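Local structure of acetyltransferase-like, GNAT family (Bacteroides thetaiotaomicron, 3EY5) at residues N53-D58 and K92-H97. The protein probably acts as an N-acetyltransferase of the GNAT family, the enzymes that move an acetyl group from acetyl-coenzyme A to an amine. Numbering follows the deposited sequence.
Sequences NIIFDD and KRTLEH
Segment 53-58, on strand 50-57, packs against segment 92-97 of helix 90-101, and the two backbones come nearest at Ile55 and Thr94, whose CA atoms are 8.0 Å apart. Alternate residues of the strand, Ile55 and Asp57, turn their side chains toward the helix, which answers with Thr94 and Arg93. In the buried part Ile55 and Thr94 meet tip to tip, Ile55 CD1 lying 3.8 Å from Thr94 CG2. With OG1 of Thr94 beside the backbone N (chi1 -64°), CG2 falls opposite that N and faces the isoleucine, while OG1 hydrogen-bonds to the carbonyl of Tyr90 one turn earlier. Threonine thus satisfies its hydroxyl within the helix and lends its methyl to the apolar layer, where branched Ile55 suits a buried strand and Phe79 of strand 74-81 touches both. Toward the partly exposed margin a salt bridge takes over. Arg93 bends at chi3, and its NH1 gives Asp57 OD1 a hydrogen bond of 2.7 Å, moderately bent at 152°. The carboxylate and guanidinium planes are nearly perpendicular, 87° apart, and NH1 approaches from above the carboxylate plane; this is a single-point bridge rather than a paired, coplanar one. The arginine's length carries its charge to the strand's end, where short Asp57 offers an anion; with alanine there instead, the guanidinium is likely to lose this mate and turn more freely. The contact joins strand 50-57 to helix 90-101, the connection of a beta-alpha-beta crossover between parallel strands 74-81 and 106-110; as in GNAT relatives, the start of this helix probably faces the acetyl-CoA pyrophosphate.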
loop_
_atom_site.group_PDB
_atom_site.type_symbol
_atom_site.label_atom_id
_atom_site.label_comp_id
_atom_site.label_asym_id
_atom_site.label_seq_id
_atom_site.Cartn_x
_atom_site.Cartn_y
_atom_site.Cartn_z
ATOM N N ASN A 53 3.980 -7.639 5.275
ATOM C CA ASN A 53 4.235 -7.440 6.692
ATOM C C ASN A 53 2.988 -7.379 7.529
ATOM O O ASN A 53 2.006 -6.741 7.140
ATOM C CB ASN A 53 5.028 -6.150 6.962
ATOM C CG ASN A 53 6.242 -6.007 6.079
ATOM O OD1 ASN A 53 7.373 -6.240 6.518
ATOM N ND2 ASN A 53 6.021 -5.570 4.819
ATOM N N ILE A 54 3.048 -8.020 8.699
ATOM C CA ILE A 54 1.974 -7.919 9.686
ATOM C C ILE A 54 2.343 -6.768 10.622
ATOM O O ILE A 54 3.534 -6.489 10.896
ATOM C CB ILE A 54 1.669 -9.281 10.404
ATOM C CG1 ILE A 54 0.593 -9.103 11.465
ATOM C CG2 ILE A 54 2.917 -9.843 11.056
ATOM C CD1 ILE A 54 0.013 -10.413 11.976
ATOM N N ILE A 55 1.327 -6.054 11.055
ATOM C CA ILE A 55 1.537 -4.933 11.926
ATOM C C ILE A 55 1.092 -5.372 13.330
ATOM O O ILE A 55 -0.021 -5.880 13.502
ATOM C CB ILE A 55 0.741 -3.704 11.456
ATOM C CG1 ILE A 55 1.150 -3.290 10.019
ATOM C CG2 ILE A 55 0.950 -2.569 12.399
ATOM C CD1 ILE A 55 0.178 -2.366 9.429
ATOM N N PHE A 56 1.969 -5.198 14.310
ATOM C CA PHE A 56 1.644 -5.534 15.682
ATOM C C PHE A 56 1.481 -4.328 16.564
ATOM O O PHE A 56 2.143 -3.319 16.374
ATOM C CB PHE A 56 2.739 -6.401 16.278
ATOM C CG PHE A 56 2.778 -7.786 15.733
ATOM C CD1 PHE A 56 3.527 -8.077 14.602
ATOM C CD2 PHE A 56 2.085 -8.807 16.365
ATOM C CE1 PHE A 56 3.565 -9.379 14.103
ATOM C CE2 PHE A 56 2.127 -10.106 15.872
ATOM C CZ PHE A 56 2.866 -10.388 14.737
ATOM N N ASP A 57 0.590 -4.432 17.540
ATOM C CA ASP A 57 0.605 -3.526 18.695
ATOM C C ASP A 57 0.971 -4.425 19.869
ATOM O O ASP A 57 0.143 -5.114 20.441
ATOM C CB ASP A 57 -0.734 -2.810 18.846
ATOM C CG ASP A 57 -0.789 -1.888 20.054
ATOM O OD1 ASP A 57 0.060 -0.980 20.181
ATOM O OD2 ASP A 57 -1.711 -2.069 20.887
ATOM N N ASP A 58 2.265 -4.425 20.168
ATOM C CA ASP A 58 2.944 -5.433 20.988
ATOM C C ASP A 58 2.922 -6.772 20.306
ATOM O O ASP A 58 3.538 -6.952 19.270
ATOM C CB ASP A 58 2.346 -5.525 22.390
ATOM C CG ASP A 58 2.531 -4.260 23.161
ATOM O OD1 ASP A 58 1.928 -4.150 24.252
ATOM O OD2 ASP A 58 3.282 -3.375 22.668
ATOM N N LYS A 92 -3.340 6.549 12.548
ATOM C CA LYS A 92 -2.321 7.541 12.833
ATOM C C LYS A 92 -1.061 6.922 13.459
ATOM O O LYS A 92 0.051 7.154 12.981
ATOM C CB LYS A 92 -2.929 8.630 13.723
ATOM C CG LYS A 92 -2.024 9.166 14.783
ATOM C CD LYS A 92 -2.784 9.471 16.067
ATOM C CE LYS A 92 -3.474 10.835 16.031
ATOM N NZ LYS A 92 -4.365 11.137 17.225
ATOM N N ARG A 93 -1.237 6.148 14.527
ATOM C CA ARG A 93 -0.117 5.453 15.174
ATOM C C ARG A 93 0.667 4.606 14.151
ATOM O O ARG A 93 1.890 4.636 14.129
ATOM C CB ARG A 93 -0.624 4.544 16.302
ATOM C CG ARG A 93 -0.960 5.237 17.622
ATOM C CD ARG A 93 -1.179 4.188 18.721
ATOM N NE ARG A 93 0.076 3.726 19.329
ATOM C CZ ARG A 93 0.264 2.516 19.861
ATOM N NH1 ARG A 93 -0.721 1.625 19.843
ATOM N NH2 ARG A 93 1.439 2.189 20.406
ATOM N N THR A 94 -0.039 3.885 13.286
ATOM C CA THR A 94 0.631 3.053 12.274
ATOM C C THR A 94 1.397 3.850 11.207
ATOM O O THR A 94 2.506 3.469 10.798
ATOM C CB THR A 94 -0.356 2.088 11.571
ATOM O OG1 THR A 94 -0.867 1.161 12.532
ATOM C CG2 THR A 94 0.353 1.298 10.485
ATOM N N LEU A 95 0.787 4.934 10.737
ATOM C CA LEU A 95 1.395 5.749 9.695
ATOM C C LEU A 95 2.656 6.377 10.250
ATOM O O LEU A 95 3.700 6.353 9.616
ATOM C CB LEU A 95 0.449 6.863 9.282
ATOM C CG LEU A 95 0.169 6.896 7.816
ATOM C CD1 LEU A 95 -0.703 5.662 7.580
ATOM C CD2 LEU A 95 -0.601 8.172 7.507
ATOM N N GLU A 96 2.525 6.926 11.451
ATOM C CA GLU A 96 3.632 7.467 12.210
ATOM C C GLU A 96 4.865 6.545 12.273
ATOM O O GLU A 96 5.970 6.971 11.926
ATOM C CB GLU A 96 3.117 7.800 13.598
ATOM C CG GLU A 96 4.136 7.993 14.684
ATOM C CD GLU A 96 3.459 8.223 16.052
ATOM O OE1 GLU A 96 2.231 7.975 16.182
ATOM O OE2 GLU A 96 4.153 8.663 16.998
ATOM N N HIS A 97 4.684 5.294 12.699
ATOM C CA HIS A 97 5.807 4.350 12.749
ATOM C C HIS A 97 6.211 3.805 11.373
ATOM O O HIS A 97 7.325 3.330 11.199
ATOM C CB HIS A 97 5.560 3.187 13.727
ATOM C CG HIS A 97 6.709 2.228 13.802
ATOM N ND1 HIS A 97 7.832 2.467 14.565
ATOM C CD2 HIS A 97 6.929 1.053 13.171
ATOM C CE1 HIS A 97 8.681 1.468 14.415
ATOM N NE2 HIS A 97 8.161 0.602 13.564
#